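Local coordinates for protein trypanothione-dependent glyoxalase I (Leishmania major, PDB 2C21) that belongs to the glyoxalase/bleomycin resistance protein/dioxygenase superfamily and, as a two-chain assembly, binds nickel at sites shared between its subunits, at residues 109-114 / 121-126. Sequence-based numbering, arbitrary orientation.
With NI (nickel (II) ion), chain H.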
ATOM      1  N   GLY A 109     -19.677  -1.761  13.184  1.00 42.32           N
ATOM      2  CA  GLY A 109     -19.665  -1.523  11.737  1.00 41.88           C
ATOM      3  C   GLY A 109     -18.519  -0.627  11.292  1.00 41.70           C
ATOM      4  O   GLY A 109     -18.481  -0.192  10.142  1.00 42.17           O
ATOM      5  N   PHE A 110     -17.573  -0.356  12.189  1.00 40.93           N
ATOM      6  CA  PHE A 110     -16.443   0.519  11.878  1.00 40.67           C
ATOM      7  C   PHE A 110     -15.362  -0.200  11.062  1.00 40.19           C
ATOM      8  O   PHE A 110     -14.758   0.383  10.153  1.00 39.79           O
ATOM      9  CB  PHE A 110     -15.832   1.084  13.173  1.00 40.70           C
ATOM     10  CG  PHE A 110     -14.522   1.795  12.966  1.00 41.05           C
ATOM     11  CD1 PHE A 110     -14.464   2.971  12.231  1.00 41.16           C
ATOM     12  CD2 PHE A 110     -13.339   1.273  13.482  1.00 42.21           C
ATOM     13  CE1 PHE A 110     -13.255   3.622  12.025  1.00 41.31           C
ATOM     14  CE2 PHE A 110     -12.123   1.925  13.284  1.00 40.83           C
ATOM     15  CZ  PHE A 110     -12.083   3.098  12.554  1.00 40.91           C
ATOM     16  N   MET A 111     -15.132  -1.470  11.384  1.00 40.04           N
ATOM     17  CA  MET A 111     -13.941  -2.180  10.917  1.00 39.88           C
ATOM     18  C   MET A 111     -14.189  -3.669  10.704  1.00 39.00           C
ATOM     19  O   MET A 111     -14.916  -4.306  11.458  1.00 38.43           O
ATOM     20  CB  MET A 111     -12.827  -1.980  11.945  1.00 40.62           C
ATOM     21  CG  MET A 111     -11.664  -2.965  11.886  1.00 43.64           C
ATOM     22  SD  MET A 111     -10.398  -2.595  13.133  1.00 49.40           S
ATOM     23  CE  MET A 111     -11.383  -2.150  14.559  1.00 48.25           C
ATOM     24  N   ALA A 112     -13.567  -4.221   9.665  1.00 38.40           N
ATOM     25  CA  ALA A 112     -13.544  -5.662   9.457  1.00 37.88           C
ATOM     26  C   ALA A 112     -12.269  -6.030   8.744  1.00 37.78           C
ATOM     27  O   ALA A 112     -11.624  -5.176   8.136  1.00 37.09           O
ATOM     28  CB  ALA A 112     -14.757  -6.122   8.656  1.00 38.25           C
ATOM     29  N   PHE A 113     -11.894  -7.296   8.855  1.00 37.72           N
ATOM     30  CA  PHE A 113     -10.773  -7.828   8.100  1.00 37.76           C
ATOM     31  C   PHE A 113     -11.251  -9.009   7.282  1.00 37.44           C
ATOM     32  O   PHE A 113     -11.888  -9.918   7.813  1.00 36.87           O
ATOM     33  CB  PHE A 113      -9.639  -8.267   9.028  1.00 37.93           C
ATOM     34  CG  PHE A 113      -8.693  -7.166   9.385  1.00 38.78           C
ATOM     35  CD1 PHE A 113      -8.866  -6.433  10.550  1.00 40.41           C
ATOM     36  CD2 PHE A 113      -7.617  -6.858   8.551  1.00 41.59           C
ATOM     37  CE1 PHE A 113      -7.988  -5.409  10.881  1.00 40.76           C
ATOM     38  CE2 PHE A 113      -6.723  -5.828   8.884  1.00 41.36           C
ATOM     39  CZ  PHE A 113      -6.915  -5.106  10.048  1.00 40.01           C
ATOM     40  N   VAL A 114     -10.931  -8.973   5.986  1.00 37.45           N
ATOM     41  CA  VAL A 114     -11.211 -10.068   5.062  1.00 37.45           C
ATOM     42  C   VAL A 114      -9.903 -10.526   4.402  1.00 37.23           C
ATOM     43  O   VAL A 114      -8.895  -9.811   4.434  1.00 37.11           O
ATOM     44  CB  VAL A 114     -12.260  -9.662   3.995  1.00 37.58           C
ATOM     45  CG1 VAL A 114     -13.508  -9.087   4.674  1.00 38.29           C
ATOM     46  CG2 VAL A 114     -11.679  -8.679   2.970  1.00 38.01           C
ATOM     47  N   TYR A 121      -4.302  -9.823   3.801  1.00 38.15           N
ATOM     48  CA  TYR A 121      -5.361  -9.181   4.569  1.00 38.53           C
ATOM     49  C   TYR A 121      -5.778  -7.833   4.008  1.00 38.53           C
ATOM     50  O   TYR A 121      -4.955  -7.041   3.544  1.00 38.79           O
ATOM     51  CB  TYR A 121      -4.923  -9.012   6.023  1.00 39.40           C
ATOM     52  CG  TYR A 121      -4.847 -10.319   6.749  1.00 40.07           C
ATOM     53  CD1 TYR A 121      -3.633 -10.936   6.989  1.00 43.06           C
ATOM     54  CD2 TYR A 121      -6.001 -10.956   7.181  1.00 42.07           C
ATOM     55  CE1 TYR A 121      -3.574 -12.160   7.679  1.00 44.08           C
ATOM     56  CE2 TYR A 121      -5.954 -12.170   7.853  1.00 42.43           C
ATOM     57  CZ  TYR A 121      -4.748 -12.768   8.095  1.00 43.49           C
ATOM     58  OH  TYR A 121      -4.719 -13.976   8.760  1.00 44.28           O
ATOM     59  N   ILE A 122      -7.084  -7.592   4.028  1.00 38.63           N
ATOM     60  CA  ILE A 122      -7.628  -6.301   3.648  0.67 38.70           C
ATOM     61  C   ILE A 122      -8.488  -5.781   4.804  1.00 38.57           C
ATOM     62  O   ILE A 122      -9.361  -6.495   5.318  1.00 38.92           O
ATOM     63  CB  ILE A 122      -8.457  -6.422   2.367  0.67 38.85           C
ATOM     64  CG1 ILE A 122      -7.541  -6.708   1.176  0.67 38.87           C
ATOM     65  CG2 ILE A 122      -9.284  -5.151   2.112  0.67 39.55           C
ATOM     66  CD1 ILE A 122      -8.132  -7.648   0.196  0.67 38.70           C
ATOM     67  N   GLU A 123      -8.232  -4.542   5.206  1.00 37.93           N
ATOM     68  CA  GLU A 123      -8.998  -3.882   6.245  1.00 38.06           C
ATOM     69  C   GLU A 123     -10.083  -3.034   5.604  1.00 37.82           C
ATOM     70  O   GLU A 123      -9.789  -2.156   4.803  1.00 37.73           O
ATOM     71  CB  GLU A 123      -8.086  -2.990   7.097  1.00 38.04           C
ATOM     72  CG  GLU A 123      -8.754  -2.427   8.353  1.00 39.49           C
ATOM     73  CD  GLU A 123      -7.789  -1.609   9.190  1.00 40.79           C
ATOM     74  OE1 GLU A 123      -6.992  -0.857   8.623  1.00 42.40           O
ATOM     75  OE2 GLU A 123      -7.831  -1.718  10.420  1.00 44.42           O
ATOM     76  N   LEU A 124     -11.335  -3.316   5.958  1.00 37.58           N
ATOM     77  CA  LEU A 124     -12.471  -2.543   5.519  1.00 37.44           C
ATOM     78  C   LEU A 124     -12.855  -1.584   6.626  1.00 37.21           C
ATOM     79  O   LEU A 124     -13.094  -2.001   7.762  1.00 36.83           O
ATOM     80  CB  LEU A 124     -13.644  -3.470   5.207  1.00 37.46           C
ATOM     81  CG  LEU A 124     -13.351  -4.528   4.140  1.00 37.97           C
ATOM     82  CD1 LEU A 124     -14.531  -5.493   4.031  1.00 39.11           C
ATOM     83  CD2 LEU A 124     -13.067  -3.852   2.810  1.00 37.37           C
ATOM     84  N   LEU A 125     -12.908  -0.303   6.292  1.00 37.15           N
ATOM     85  CA  LEU A 125     -13.194   0.741   7.260  1.00 37.24           C
ATOM     86  C   LEU A 125     -14.351   1.609   6.814  1.00 37.80           C
ATOM     87  O   LEU A 125     -14.441   1.986   5.651  1.00 38.04           O
ATOM     88  CB  LEU A 125     -11.981   1.641   7.443  1.00 37.47           C
ATOM     89  CG  LEU A 125     -10.727   0.993   8.033  1.00 37.84           C
ATOM     90  CD1 LEU A 125      -9.618   2.030   8.050  1.00 38.92           C
ATOM     91  CD2 LEU A 125     -10.990   0.461   9.431  1.00 38.60           C
ATOM     92  N   ASN A 126     -15.223   1.950   7.751  1.00 37.54           N
ATOM     93  CA  ASN A 126     -16.205   2.987   7.480  1.00 38.00           C
ATOM     94  C   ASN A 126     -15.460   4.317   7.342  1.00 38.01           C
ATOM     95  O   ASN A 126     -14.923   4.845   8.325  1.00 38.59           O
ATOM     96  CB  ASN A 126     -17.242   3.063   8.592  1.00 37.36           C
ATOM     97  CG  ASN A 126     -18.359   4.018   8.258  1.00 37.74           C
ATOM     98  OD1 ASN A 126     -19.493   3.606   7.972  1.00 37.78           O
ATOM     99  ND2 ASN A 126     -18.044   5.306   8.262  1.00 36.16           N
TER
HETATM  100 NI    NI H1143      -4.868  -0.229   8.970  0.50 36.35          NI
HETATM  101  O   HOH W   1      -5.693   0.768  10.410  1.00 40.82           O
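The carbonyl oxygen of A112 accepts the amide of L124, with L124 N 2.9 Å from A112 O, and also meets the CA of E123 in a weaker CA-H...O contact. A112 N donates a hydrogen bond back to L124 O, while V114 and I122 form a second reciprocal pair; together they tie strands 111-115 and 121-126 into the last hairpin of a four-stranded mixed sheet, a beta-alpha-beta-beta-beta module as in the glyoxalase superfamily. At the far end N126 N reaches F110 O at 2.9 Å.

On the face bearing M111, F113, E123 and L125, E123 is one of the nickel ligands. E123 CG stands anti to the backbone N (chi1 -171°) and passes over one face of the F113 ring, toward the rim, in a CH-pi contact 4.1 Å from the centroid. OE1 of E123 binds nickel at 2.2 Å, alongside a water; H80, and H11 and E62 of the second subunit, complete the protein ligands. F113 also meets H80 edge-to-face.

On the opposite face V114 CG1 packs 3.8 Å from L124 CD1. E123 thus binds through one oxygen, while OE2 lies 3.5 Å from F113 CZ and 3.8 Å from M111 SD: the hairpin supplies both a ligand and part of its second shell.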